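Local structure of proton-dependent oligopeptide transporter family protein (Xanthomonas campestris, 6EI3) at residues C13-F18 / L84-G89; G20-L25 / S53-V58; Q27-S32 / S101-G106. The protein probably carries small peptides across the bacterial membrane coupled to proton movement, as a POT-family member of the major facilitator superfamily. All coordinates share one frame; numbering follows the deposited sequence.

All three contacts are buried, but their depth and chemistry differ. Contact 2 lies nearest the middle of the chain, its centre about 11 Å from the chain's centre; contact 1 is about 17 Å away and contact 3 about 21 Å. Contacts 1 and 2 share helix 4-22 and touch where Phe-18 CE1 meets Phe-54 CE2 at 3.9 Å. Contact 1 is polar, built on a carboxylate held by a guanidinium, a phenol and a bridging water. Contact 2 mixes sulfur, aromatic and guanidinium groups, whereas contact 3 is purely apolar across its helices. Leu-25 packs on Phe-103 to join contact 2 to contact 3, and one monoacylglycerol borders both.

Contact 1 of 3, residues C13-F18 / L84-G89; sequences CERFSF and LIYCAG. With 78M ((2S)-2,3-dihydroxypropyl(7Z)-pentadec-7-enoate), chain B.
Tyr-86 reaches Glu-14 through its hydroxyl: Tyr-86 OH donates a hydrogen bond to Glu-14 OE2 over 2.7 Å. The acceptor lies at the edge of the phenol ring, close to its plane, while carboxylate and ring planes are turned 64° apart. The two side chains cross at about a right angle, and Glu-14 CG touches Tyr-86 CE2 at 3.7 Å. Glu-14 CG lies anti to the backbone N (chi1 -178°), and a bend at chi2 brings the carboxylate round to the phenol. Phe-18 CB comes within 3.6 Å of Tyr-86 OH. A water donates to Tyr-86 OH at 2.8 Å and to Ser-17 OG at 2.7 Å, bridging the helices a second time. The tyrosine oxygen therefore both gives and accepts a hydrogen bond.

Behind this first shell, Arg-15 makes a two-pronged salt bridge, NE to Glu-14 OE1 and NH2 to Glu-14 OE2, the latter 2.8 Å and nearly straight at 176°. The arginine uses the syn side of OE2 and the tyrosine comes from the anti side, which should limit rotation of the carboxylate. Glu-14 and Arg-15 match the ExxER signature of the POT family's first helix, a motif linked to proton coupling, consistent with such a role here.

The segment axes pass 13.0 Å apart, and Tyr-86 and Glu-14 cross the gap from its two sides. Leu-84, on helix 62-95, touches a bound monoacylglycerol. Helix 168-188 receives Ser-17 OG at the carbonyl of Pro-175, helix 100-117 packs on Tyr-86, helix 137-165 on Arg-15, and helix 40-60 on Phe-18.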
loop_
_atom_site.group_PDB
_atom_site.type_symbol
_atom_site.label_atom_id
_atom_site.label_comp_id
_atom_site.label_asym_id
_atom_site.label_seq_id
_atom_site.Cartn_x
_atom_site.Cartn_y
_atom_site.Cartn_z
ATOM N N CYS A 13 7.300 -18.051 -0.740
ATOM C CA CYS A 13 6.053 -18.625 -1.262
ATOM C C CYS A 13 4.873 -17.692 -1.123
ATOM O O CYS A 13 4.121 -17.553 -2.092
ATOM C CB CYS A 13 5.769 -19.987 -0.647
ATOM S SG CYS A 13 7.059 -21.209 -0.956
ATOM N N GLU A 14 4.725 -17.017 0.050
ATOM C CA GLU A 14 3.613 -16.085 0.270
ATOM C C GLU A 14 3.675 -14.879 -0.680
ATOM O O GLU A 14 2.647 -14.467 -1.190
ATOM C CB GLU A 14 3.524 -15.641 1.756
ATOM C CG GLU A 14 2.354 -14.702 2.071
ATOM C CD GLU A 14 2.535 -13.233 1.722
ATOM O OE1 GLU A 14 3.695 -12.778 1.695
ATOM O OE2 GLU A 14 1.529 -12.542 1.444
ATOM N N ARG A 15 4.862 -14.302 -0.901
ATOM C CA ARG A 15 4.998 -13.142 -1.781
ATOM C C ARG A 15 4.722 -13.506 -3.237
ATOM O O ARG A 15 4.054 -12.747 -3.936
ATOM C CB ARG A 15 6.378 -12.439 -1.625
ATOM C CG ARG A 15 6.582 -11.694 -0.271
ATOM C CD ARG A 15 5.835 -10.359 -0.145
ATOM N NE ARG A 15 4.424 -10.583 0.189
ATOM C CZ ARG A 15 3.432 -9.726 -0.019
ATOM N NH1 ARG A 15 3.678 -8.527 -0.541
ATOM N NH2 ARG A 15 2.184 -10.058 0.296
ATOM N N PHE A 16 5.232 -14.655 -3.694
ATOM C CA PHE A 16 4.997 -15.089 -5.071
ATOM C C PHE A 16 3.483 -15.295 -5.260
ATOM O O PHE A 16 2.915 -14.854 -6.261
ATOM C CB PHE A 16 5.782 -16.378 -5.400
ATOM C CG PHE A 16 5.706 -16.796 -6.862
ATOM C CD1 PHE A 16 4.568 -17.411 -7.370
ATOM C CD2 PHE A 16 6.775 -16.579 -7.722
ATOM C CE1 PHE A 16 4.500 -17.809 -8.718
ATOM C CE2 PHE A 16 6.707 -16.980 -9.066
ATOM C CZ PHE A 16 5.568 -17.584 -9.552
ATOM N N SER A 17 2.847 -15.948 -4.278
ATOM C CA SER A 17 1.418 -16.227 -4.263
ATOM C C SER A 17 0.580 -14.934 -4.318
ATOM O O SER A 17 -0.360 -14.838 -5.109
ATOM C CB SER A 17 1.070 -17.038 -3.020
ATOM O OG SER A 17 -0.323 -17.253 -2.905
ATOM N N PHE A 18 0.924 -13.952 -3.488
ATOM C CA PHE A 18 0.188 -12.689 -3.431
ATOM C C PHE A 18 0.220 -11.982 -4.766
ATOM O O PHE A 18 -0.833 -11.638 -5.287
ATOM C CB PHE A 18 0.729 -11.758 -2.328
ATOM C CG PHE A 18 -0.006 -10.434 -2.292
ATOM C CD1 PHE A 18 -1.205 -10.304 -1.599
ATOM C CD2 PHE A 18 0.478 -9.330 -2.994
ATOM C CE1 PHE A 18 -1.917 -9.094 -1.620
ATOM C CE2 PHE A 18 -0.220 -8.115 -2.995
ATOM C CZ PHE A 18 -1.416 -8.005 -2.313
ATOM N N LEU A 84 -3.823 -19.451 7.741
ATOM C CA LEU A 84 -4.826 -20.486 7.466
ATOM C C LEU A 84 -6.094 -19.852 6.859
ATOM O O LEU A 84 -6.705 -20.438 5.969
ATOM C CB LEU A 84 -5.177 -21.271 8.743
ATOM C CG LEU A 84 -4.134 -22.253 9.272
ATOM C CD1 LEU A 84 -4.463 -22.651 10.711
ATOM C CD2 LEU A 84 -4.028 -23.491 8.394
ATOM N N ILE A 85 -6.481 -18.656 7.342
ATOM C CA ILE A 85 -7.623 -17.906 6.797
ATOM C C ILE A 85 -7.282 -17.553 5.337
ATOM O O ILE A 85 -8.103 -17.722 4.438
ATOM C CB ILE A 85 -7.951 -16.658 7.678
ATOM C CG1 ILE A 85 -8.599 -17.110 9.033
ATOM C CG2 ILE A 85 -8.888 -15.689 6.940
ATOM C CD1 ILE A 85 -8.686 -16.054 10.150
ATOM N N TYR A 86 -6.031 -17.114 5.124
ATOM C CA TYR A 86 -5.434 -16.726 3.860
ATOM C C TYR A 86 -5.576 -17.903 2.872
ATOM O O TYR A 86 -6.055 -17.702 1.750
ATOM C CB TYR A 86 -3.975 -16.365 4.160
ATOM C CG TYR A 86 -3.198 -15.500 3.192
ATOM C CD1 TYR A 86 -3.564 -15.414 1.847
ATOM C CD2 TYR A 86 -2.024 -14.871 3.587
ATOM C CE1 TYR A 86 -2.780 -14.715 0.930
ATOM C CE2 TYR A 86 -1.215 -14.204 2.675
ATOM C CZ TYR A 86 -1.609 -14.107 1.350
ATOM O OH TYR A 86 -0.810 -13.411 0.480
ATOM N N CYS A 87 -5.202 -19.136 3.317
ATOM C CA CYS A 87 -5.328 -20.394 2.571
ATOM C C CYS A 87 -6.803 -20.657 2.219
ATOM O O CYS A 87 -7.098 -21.017 1.085
ATOM C CB CYS A 87 -4.745 -21.556 3.377
ATOM S SG CYS A 87 -2.934 -21.603 3.417
ATOM N N ALA A 88 -7.716 -20.486 3.192
ATOM C CA ALA A 88 -9.162 -20.676 3.015
ATOM C C ALA A 88 -9.722 -19.736 1.928
ATOM O O ALA A 88 -10.596 -20.151 1.168
ATOM C CB ALA A 88 -9.882 -20.466 4.333
ATOM N N GLY A 89 -9.167 -18.516 1.834
ATOM C CA GLY A 89 -9.526 -17.536 0.817
ATOM C C GLY A 89 -9.137 -18.004 -0.568
ATOM O O GLY A 89 -9.945 -17.926 -1.507
HETATM O O21 78M B . 0.289 -21.425 17.992
HETATM C C20 78M B . -0.954 -21.893 18.495
HETATM C C18 78M B . -1.886 -22.272 17.368
HETATM O O19 78M B . -3.226 -22.374 17.864
HETATM C C17 78M B . -1.485 -23.566 16.703
HETATM O O2 78M B . -2.340 -23.692 15.542
HETATM C C1 78M B . -2.059 -24.664 14.667
HETATM O O1 78M B . -1.086 -25.372 14.737
HETATM C C2 78M B . -3.124 -24.762 13.609
HETATM C C3 78M B . -2.818 -25.720 12.458
HETATM C C4 78M B . -1.735 -25.216 11.510
HETATM C C5 78M B . -1.566 -26.061 10.260
HETATM C C6 78M B . -0.275 -25.784 9.497
HETATM C C7 78M B . -0.276 -26.308 8.089
HETATM C C8 78M B . 0.037 -27.525 7.658
HETATM C C9 78M B . 0.463 -28.726 8.461
HETATM C C10 78M B . 0.804 -29.939 7.585
HETATM C C11 78M B . 2.195 -29.895 6.964
HETATM C C12 78M B . 2.374 -30.787 5.743
HETATM C C13 78M B . 3.816 -30.884 5.250
HETATM C C15 78M B . 3.856 -30.438 2.723
HETATM C C14 78M B . 3.985 -31.463 3.847
HETATM O O HOH W 1 -1.320 -15.094 -1.703
#

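Contact 2 of 3, residues G20-L25 / S53-V58; sequences GMRNIL and SFMIGV. With 78M ((2S)-2,3-dihydroxypropyl(7Z)-pentadec-7-enoate), chain G.
Met-21 meets Phe-54 in a Met-aromatic contact. Met-21 SD lies 4.5 Å from the ring centroid of Phe-54 and 41° off its normal, an oblique approach, with Phe-54 CZ the closest ring atom at 3.7 Å. Met-21 CG stands between the backbone N and the carbonyl carbon (chi1 83°), and further bends along the chain curl the sulfur over to the phenylalanine.

Apolar packing continues with Arg-22, whose aliphatic CG sits at the edge of the same ring, 3.8 Å from Phe-54 CE2. The ring is also backed from within its own helix: the CG2 methyl of Val-58 lies over one face, toward the rim.

The polar part belongs to the Arg-22 guanidinium. Across the contact, Arg-22 NH1 makes a weak hydrogen bond to Met-55 SD, 3.5 Å long with an N-H...S angle of 155°. The methyl Met-55 CE, 3.3 Å from Arg-22 NH1, lies near the guanidinium plane at its edge. On its other flank the group is held by the next residue: Arg-22 NE donates to Asn-23 OD1 at 2.8 Å, and Arg-22 NH2 to the same OD1 at 3.1 Å. Both bonds run close to the guanidinium plane, so one amide oxygen fixes its orientation. Asn-23 is anchored in turn, its ND2 bonded to Ser-156.

Lipid contacts lie on the helix 53-58 side, where Phe-54 CA comes within 3.8 Å of C6 of a monoacylglycerol chain. Helix 100-117 covers Met-21 and Phe-54, while helix 430-456 packs on Met-55 and Ile-56, and helix 248-270 on Ser-53 and Ile-56. The contact thus joins helices 4-22 and 40-60 inside the helical bundle.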
loop_
_atom_site.group_PDB
_atom_site.type_symbol
_atom_site.label_atom_id
_atom_site.label_comp_id
_atom_site.label_asym_id
_atom_site.label_seq_id
_atom_site.Cartn_x
_atom_site.Cartn_y
_atom_site.Cartn_z
ATOM N N GLY A 20 1.043 -13.111 -7.669
ATOM C CA GLY A 20 0.463 -14.030 -8.640
ATOM C C GLY A 20 -1.036 -13.873 -8.725
ATOM O O GLY A 20 -1.552 -13.663 -9.820
ATOM N N MET A 21 -1.746 -13.891 -7.582
ATOM C CA MET A 21 -3.199 -13.704 -7.646
ATOM C C MET A 21 -3.595 -12.231 -7.931
ATOM O O MET A 21 -4.470 -11.987 -8.757
ATOM C CB MET A 21 -3.938 -14.304 -6.415
ATOM C CG MET A 21 -4.001 -13.442 -5.155
ATOM S SD MET A 21 -5.215 -12.071 -5.110
ATOM C CE MET A 21 -6.541 -12.766 -5.944
ATOM N N ARG A 22 -2.934 -11.265 -7.286
ATOM C CA ARG A 22 -3.276 -9.841 -7.423
ATOM C C ARG A 22 -3.129 -9.294 -8.860
ATOM O O ARG A 22 -4.014 -8.568 -9.334
ATOM C CB ARG A 22 -2.458 -9.025 -6.423
ATOM C CG ARG A 22 -3.072 -7.676 -6.026
ATOM C CD ARG A 22 -2.734 -6.519 -6.945
ATOM N NE ARG A 22 -1.320 -6.425 -7.336
ATOM C CZ ARG A 22 -0.396 -5.717 -6.691
ATOM N NH1 ARG A 22 -0.702 -5.074 -5.569
ATOM N NH2 ARG A 22 0.841 -5.656 -7.153
ATOM N N ASN A 23 -2.031 -9.677 -9.545
ATOM C CA ASN A 23 -1.645 -9.215 -10.880
ATOM C C ASN A 23 -2.453 -9.855 -12.025
ATOM O O ASN A 23 -2.362 -9.366 -13.146
ATOM C CB ASN A 23 -0.100 -9.362 -11.094
ATOM C CG ASN A 23 0.698 -8.478 -10.147
ATOM O OD1 ASN A 23 0.148 -7.806 -9.271
ATOM N ND2 ASN A 23 2.010 -8.479 -10.258
ATOM N N ILE A 24 -3.302 -10.870 -11.748
ATOM C CA ILE A 24 -4.200 -11.420 -12.782
ATOM C C ILE A 24 -5.659 -11.109 -12.462
ATOM O O ILE A 24 -6.532 -11.416 -13.267
ATOM C CB ILE A 24 -4.030 -12.939 -13.073
ATOM C CG1 ILE A 24 -4.201 -13.798 -11.804
ATOM C CG2 ILE A 24 -2.739 -13.217 -13.775
ATOM C CD1 ILE A 24 -4.914 -15.130 -12.012
ATOM N N LEU A 25 -5.937 -10.547 -11.281
ATOM C CA LEU A 25 -7.316 -10.339 -10.833
ATOM C C LEU A 25 -8.201 -9.546 -11.823
ATOM O O LEU A 25 -9.292 -10.008 -12.154
ATOM C CB LEU A 25 -7.366 -9.713 -9.412
ATOM C CG LEU A 25 -8.784 -9.568 -8.767
ATOM C CD1 LEU A 25 -9.520 -10.934 -8.718
ATOM C CD2 LEU A 25 -8.679 -9.021 -7.330
ATOM N N SER A 53 -10.660 -2.234 -3.723
ATOM C CA SER A 53 -11.290 -2.580 -2.428
ATOM C C SER A 53 -10.444 -3.669 -1.739
ATOM O O SER A 53 -10.228 -3.616 -0.527
ATOM C CB SER A 53 -12.719 -3.094 -2.627
ATOM O OG SER A 53 -13.536 -2.013 -3.022
ATOM N N PHE A 54 -9.982 -4.652 -2.519
ATOM C CA PHE A 54 -9.083 -5.725 -2.070
ATOM C C PHE A 54 -7.763 -5.124 -1.489
ATOM O O PHE A 54 -7.349 -5.505 -0.397
ATOM C CB PHE A 54 -8.770 -6.678 -3.249
ATOM C CG PHE A 54 -7.707 -7.702 -2.956
ATOM C CD1 PHE A 54 -7.997 -8.831 -2.190
ATOM C CD2 PHE A 54 -6.418 -7.548 -3.447
ATOM C CE1 PHE A 54 -7.010 -9.783 -1.920
ATOM C CE2 PHE A 54 -5.422 -8.486 -3.156
ATOM C CZ PHE A 54 -5.723 -9.594 -2.394
ATOM N N MET A 55 -7.114 -4.191 -2.235
ATOM C CA MET A 55 -5.899 -3.484 -1.798
ATOM C C MET A 55 -6.156 -2.720 -0.480
ATOM O O MET A 55 -5.307 -2.716 0.412
ATOM C CB MET A 55 -5.385 -2.548 -2.897
ATOM C CG MET A 55 -4.762 -3.303 -4.097
ATOM S SD MET A 55 -3.488 -4.513 -3.605
ATOM C CE MET A 55 -2.206 -3.410 -3.094
ATOM N N ILE A 56 -7.350 -2.122 -0.349
ATOM C CA ILE A 56 -7.751 -1.426 0.876
ATOM C C ILE A 56 -7.707 -2.392 2.072
ATOM O O ILE A 56 -7.080 -2.068 3.071
ATOM C CB ILE A 56 -9.108 -0.707 0.703
ATOM C CG1 ILE A 56 -8.866 0.652 0.017
ATOM C CG2 ILE A 56 -9.812 -0.519 2.063
ATOM C CD1 ILE A 56 -10.045 1.313 -0.569
ATOM N N GLY A 57 -8.293 -3.583 1.920
ATOM C CA GLY A 57 -8.301 -4.599 2.968
ATOM C C GLY A 57 -6.912 -5.075 3.325
ATOM O O GLY A 57 -6.573 -5.197 4.508
ATOM N N VAL A 58 -6.096 -5.363 2.284
ATOM C CA VAL A 58 -4.727 -5.832 2.448
ATOM C C VAL A 58 -3.894 -4.866 3.308
ATOM O O VAL A 58 -3.115 -5.319 4.135
ATOM C CB VAL A 58 -4.050 -6.112 1.084
ATOM C CG1 VAL A 58 -2.559 -6.439 1.253
ATOM C CG2 VAL A 58 -4.759 -7.248 0.343
HETATM O O21 78M G . -20.170 -2.155 -7.144
HETATM C C20 78M G . -20.514 -3.323 -6.410
HETATM C C18 78M G . -19.297 -4.189 -6.182
HETATM O O19 78M G . -18.924 -4.849 -7.395
HETATM C C17 78M G . -19.494 -5.214 -5.086
HETATM O O2 78M G . -18.343 -5.129 -4.207
HETATM C C1 78M G . -17.304 -5.945 -4.430
HETATM O O1 78M G . -17.201 -6.655 -5.392
HETATM C C2 78M G . -16.277 -5.828 -3.344
HETATM C C3 78M G . -15.532 -7.119 -3.042
HETATM C C4 78M G . -14.110 -6.846 -2.599
HETATM C C5 78M G . -13.445 -7.978 -1.847
HETATM C C6 78M G . -12.251 -7.528 -1.008
HETATM C C7 78M G . -12.645 -6.979 0.325
HETATM C C8 78M G . -11.829 -6.546 1.268
HETATM C C9 78M G . -12.232 -6.020 2.610
HETATM C C10 78M G . -12.234 -4.501 2.691
HETATM C C11 78M G . -12.198 -3.962 4.114
HETATM C C12 78M G . -12.179 -2.451 4.166
HETATM C C13 78M G . -11.830 -1.845 5.509
HETATM C C15 78M G . -11.479 0.316 6.771
HETATM C C14 78M G . -11.627 -0.346 5.427
#

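Contact 3 of 3, residues Q27-S32 / S101-G106; sequences QFLITS and SGFFVG. With 78M ((2S)-2,3-dihydroxypropyl(7Z)-pentadec-7-enoate), chain R; 78M ((2S)-2,3-dihydroxypropyl(7Z)-pentadec-7-enoate), chain G.
Phe-28 and Phe-103 approach each other from opposite directions, and their rings meet obliquely. The centroids are 5.2 Å apart and the planes inclined at 37°, neither stacked nor edge-to-face; the closest atoms are Phe-28 CE2 and Phe-103 CZ, at 3.6 Å. Both side chains set CG anti to the backbone N (chi1 160° in Phe-28), which carries each ring into the gap between the helices. Next along the chain, Leu-29 makes a looser contact, its methyl CD2 at 4.4 Å from Phe-103 CE1. At the end of the segment, Ser-32 OG donates to Leu-29 O at 2.8 Å, and Ser-32 N donates to the same carbonyl. Ser-32 CB lies over one face of the Phe-28 ring, toward the rim.

Phe-172 packs edge-to-face on both Phe-28 and Phe-103. Beside them, Phe-104 touches two bound monoacylglycerols, with the ester carbonyl oxygen O1 of one over its ring face and the chain end of the other at its edge. The three rings form an aromatic cluster joining short helix 25-30 to helix 100-117 in this major facilitator transporter, next to a lipid-binding surface where Phe-104 belongs to two monoacylglycerol pockets.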
loop_
_atom_site.group_PDB
_atom_site.type_symbol
_atom_site.label_atom_id
_atom_site.label_comp_id
_atom_site.label_asym_id
_atom_site.label_seq_id
_atom_site.Cartn_x
_atom_site.Cartn_y
_atom_site.Cartn_z
ATOM N N GLN A 27 -7.597 -8.797 -15.152
ATOM C CA GLN A 27 -7.685 -9.478 -16.442
ATOM C C GLN A 27 -8.636 -10.672 -16.345
ATOM O O GLN A 27 -9.407 -10.912 -17.270
ATOM C CB GLN A 27 -6.299 -9.904 -16.947
ATOM C CG GLN A 27 -6.349 -10.479 -18.383
ATOM C CD GLN A 27 -5.203 -10.058 -19.269
ATOM O OE1 GLN A 27 -4.130 -9.660 -18.808
ATOM N NE2 GLN A 27 -5.405 -10.151 -20.577
ATOM N N PHE A 28 -8.618 -11.403 -15.215
ATOM C CA PHE A 28 -9.578 -12.488 -15.038
ATOM C C PHE A 28 -10.997 -11.878 -14.938
ATOM O O PHE A 28 -11.918 -12.363 -15.593
ATOM C CB PHE A 28 -9.286 -13.313 -13.745
ATOM C CG PHE A 28 -10.508 -14.088 -13.285
ATOM C CD1 PHE A 28 -10.990 -15.165 -14.025
ATOM C CD2 PHE A 28 -11.208 -13.702 -12.145
ATOM C CE1 PHE A 28 -12.155 -15.838 -13.635
ATOM C CE2 PHE A 28 -12.366 -14.380 -11.753
ATOM C CZ PHE A 28 -12.821 -15.452 -12.487
ATOM N N LEU A 29 -11.182 -10.846 -14.077
ATOM C CA LEU A 29 -12.529 -10.288 -13.849
ATOM C C LEU A 29 -13.232 -9.731 -15.084
ATOM O O LEU A 29 -14.423 -9.961 -15.255
ATOM C CB LEU A 29 -12.518 -9.217 -12.738
ATOM C CG LEU A 29 -12.373 -9.733 -11.282
ATOM C CD1 LEU A 29 -12.106 -8.579 -10.340
ATOM C CD2 LEU A 29 -13.612 -10.533 -10.831
ATOM N N ILE A 30 -12.513 -8.995 -15.930
ATOM C CA ILE A 30 -13.098 -8.272 -17.067
ATOM C C ILE A 30 -13.783 -9.194 -18.101
ATOM O O ILE A 30 -14.727 -8.744 -18.727
ATOM C CB ILE A 30 -12.072 -7.289 -17.693
ATOM C CG1 ILE A 30 -12.777 -6.121 -18.425
ATOM C CG2 ILE A 30 -11.000 -7.968 -18.561
ATOM C CD1 ILE A 30 -13.524 -5.153 -17.503
ATOM N N THR A 31 -13.395 -10.477 -18.217
ATOM C CA THR A 31 -14.051 -11.409 -19.154
ATOM C C THR A 31 -14.873 -12.463 -18.415
ATOM O O THR A 31 -15.348 -13.416 -19.026
ATOM C CB THR A 31 -13.033 -12.051 -20.121
ATOM O OG1 THR A 31 -12.008 -12.700 -19.364
ATOM C CG2 THR A 31 -12.443 -11.043 -21.108
ATOM N N SER A 32 -15.026 -12.300 -17.093
ATOM C CA SER A 32 -15.763 -13.264 -16.276
ATOM C C SER A 32 -17.262 -12.949 -16.217
ATOM O O SER A 32 -17.692 -11.877 -16.632
ATOM C CB SER A 32 -15.186 -13.289 -14.861
ATOM O OG SER A 32 -15.643 -12.178 -14.108
ATOM N N SER A 101 -20.648 -14.465 -5.026
ATOM C CA SER A 101 -20.639 -14.483 -3.563
ATOM C C SER A 101 -19.412 -15.200 -2.977
ATOM O O SER A 101 -18.705 -14.629 -2.144
ATOM C CB SER A 101 -21.925 -15.112 -3.034
ATOM O OG SER A 101 -22.055 -14.841 -1.649
ATOM N N GLY A 102 -19.150 -16.414 -3.440
ATOM C CA GLY A 102 -18.036 -17.213 -2.945
ATOM C C GLY A 102 -16.662 -16.681 -3.305
ATOM O O GLY A 102 -15.734 -16.764 -2.493
ATOM N N PHE A 103 -16.516 -16.149 -4.541
ATOM C CA PHE A 103 -15.256 -15.590 -5.022
ATOM C C PHE A 103 -14.943 -14.305 -4.263
ATOM O O PHE A 103 -13.783 -14.069 -3.932
ATOM C CB PHE A 103 -15.292 -15.355 -6.544
ATOM C CG PHE A 103 -13.943 -15.069 -7.166
ATOM C CD1 PHE A 103 -13.465 -13.765 -7.269
ATOM C CD2 PHE A 103 -13.174 -16.097 -7.697
ATOM C CE1 PHE A 103 -12.223 -13.501 -7.853
ATOM C CE2 PHE A 103 -11.932 -15.831 -8.277
ATOM C CZ PHE A 103 -11.451 -14.540 -8.319
ATOM N N PHE A 104 -15.975 -13.503 -3.932
ATOM C CA PHE A 104 -15.732 -12.267 -3.177
ATOM C C PHE A 104 -15.423 -12.552 -1.706
ATOM O O PHE A 104 -14.606 -11.843 -1.119
ATOM C CB PHE A 104 -16.841 -11.214 -3.353
ATOM C CG PHE A 104 -16.996 -10.649 -4.754
ATOM C CD1 PHE A 104 -16.057 -10.918 -5.746
ATOM C CD2 PHE A 104 -18.078 -9.836 -5.078
ATOM C CE1 PHE A 104 -16.219 -10.421 -7.044
ATOM C CE2 PHE A 104 -18.219 -9.307 -6.368
ATOM C CZ PHE A 104 -17.297 -9.618 -7.346
ATOM N N VAL A 105 -16.021 -13.623 -1.132
ATOM C CA VAL A 105 -15.716 -14.067 0.236
ATOM C C VAL A 105 -14.225 -14.481 0.244
ATOM O O VAL A 105 -13.487 -14.059 1.128
ATOM C CB VAL A 105 -16.664 -15.198 0.725
ATOM C CG1 VAL A 105 -16.087 -15.916 1.951
ATOM C CG2 VAL A 105 -18.063 -14.651 1.035
ATOM N N GLY A 106 -13.809 -15.223 -0.783
ATOM C CA GLY A 106 -12.420 -15.633 -1.006
ATOM C C GLY A 106 -11.465 -14.453 -1.021
ATOM O O GLY A 106 -10.513 -14.438 -0.247
HETATM O O21 78M R . -9.888 -3.374 13.426
HETATM C C20 78M R . -10.959 -4.245 13.769
HETATM C C18 78M R . -11.524 -4.916 12.539
HETATM O O19 78M R . -12.318 -3.989 11.791
HETATM C C17 78M R . -12.310 -6.166 12.867
HETATM O O2 78M R . -12.603 -6.739 11.571
HETATM C C1 78M R . -13.301 -7.879 11.512
HETATM O O1 78M R . -13.441 -8.640 12.434
HETATM C C2 78M R . -13.933 -8.045 10.164
HETATM C C3 78M R . -13.326 -9.153 9.323
HETATM C C4 78M R . -14.398 -9.999 8.658
HETATM C C5 78M R . -13.937 -10.775 7.442
HETATM C C6 78M R . -13.904 -9.962 6.150
HETATM C C7 78M R . -13.826 -10.889 4.983
HETATM C C8 78M R . -14.615 -10.950 3.920
HETATM C C9 78M R . -15.760 -10.065 3.522
HETATM C C10 78M R . -15.973 -10.180 2.014
HETATM C C11 78M R . -17.322 -9.698 1.517
HETATM C C12 78M R . -17.804 -10.458 0.295
HETATM C C13 78M R . -19.182 -10.050 -0.189
HETATM C C15 78M R . -21.058 -10.534 -1.816
HETATM C C14 78M R . -19.825 -11.062 -1.122
HETATM O O21 78M G . -20.170 -2.155 -7.144
HETATM C C20 78M G . -20.514 -3.323 -6.410
HETATM C C18 78M G . -19.297 -4.189 -6.182
HETATM O O19 78M G . -18.924 -4.849 -7.395
HETATM C C17 78M G . -19.494 -5.214 -5.086
HETATM O O2 78M G . -18.343 -5.129 -4.207
HETATM C C1 78M G . -17.304 -5.945 -4.430
HETATM O O1 78M G . -17.201 -6.655 -5.392
HETATM C C2 78M G . -16.277 -5.828 -3.344
HETATM C C3 78M G . -15.532 -7.119 -3.042
HETATM C C4 78M G . -14.110 -6.846 -2.599
HETATM C C5 78M G . -13.445 -7.978 -1.847
HETATM C C6 78M G . -12.251 -7.528 -1.008
HETATM C C7 78M G . -12.645 -6.979 0.325
HETATM C C8 78M G . -11.829 -6.546 1.268
HETATM C C9 78M G . -12.232 -6.020 2.610
HETATM C C10 78M G . -12.234 -4.501 2.691
HETATM C C11 78M G . -12.198 -3.962 4.114
HETATM C C12 78M G . -12.179 -2.451 4.166
HETATM C C13 78M G . -11.830 -1.845 5.509
HETATM C C15 78M G . -11.479 0.316 6.771
HETATM C C14 78M G . -11.627 -0.346 5.427
#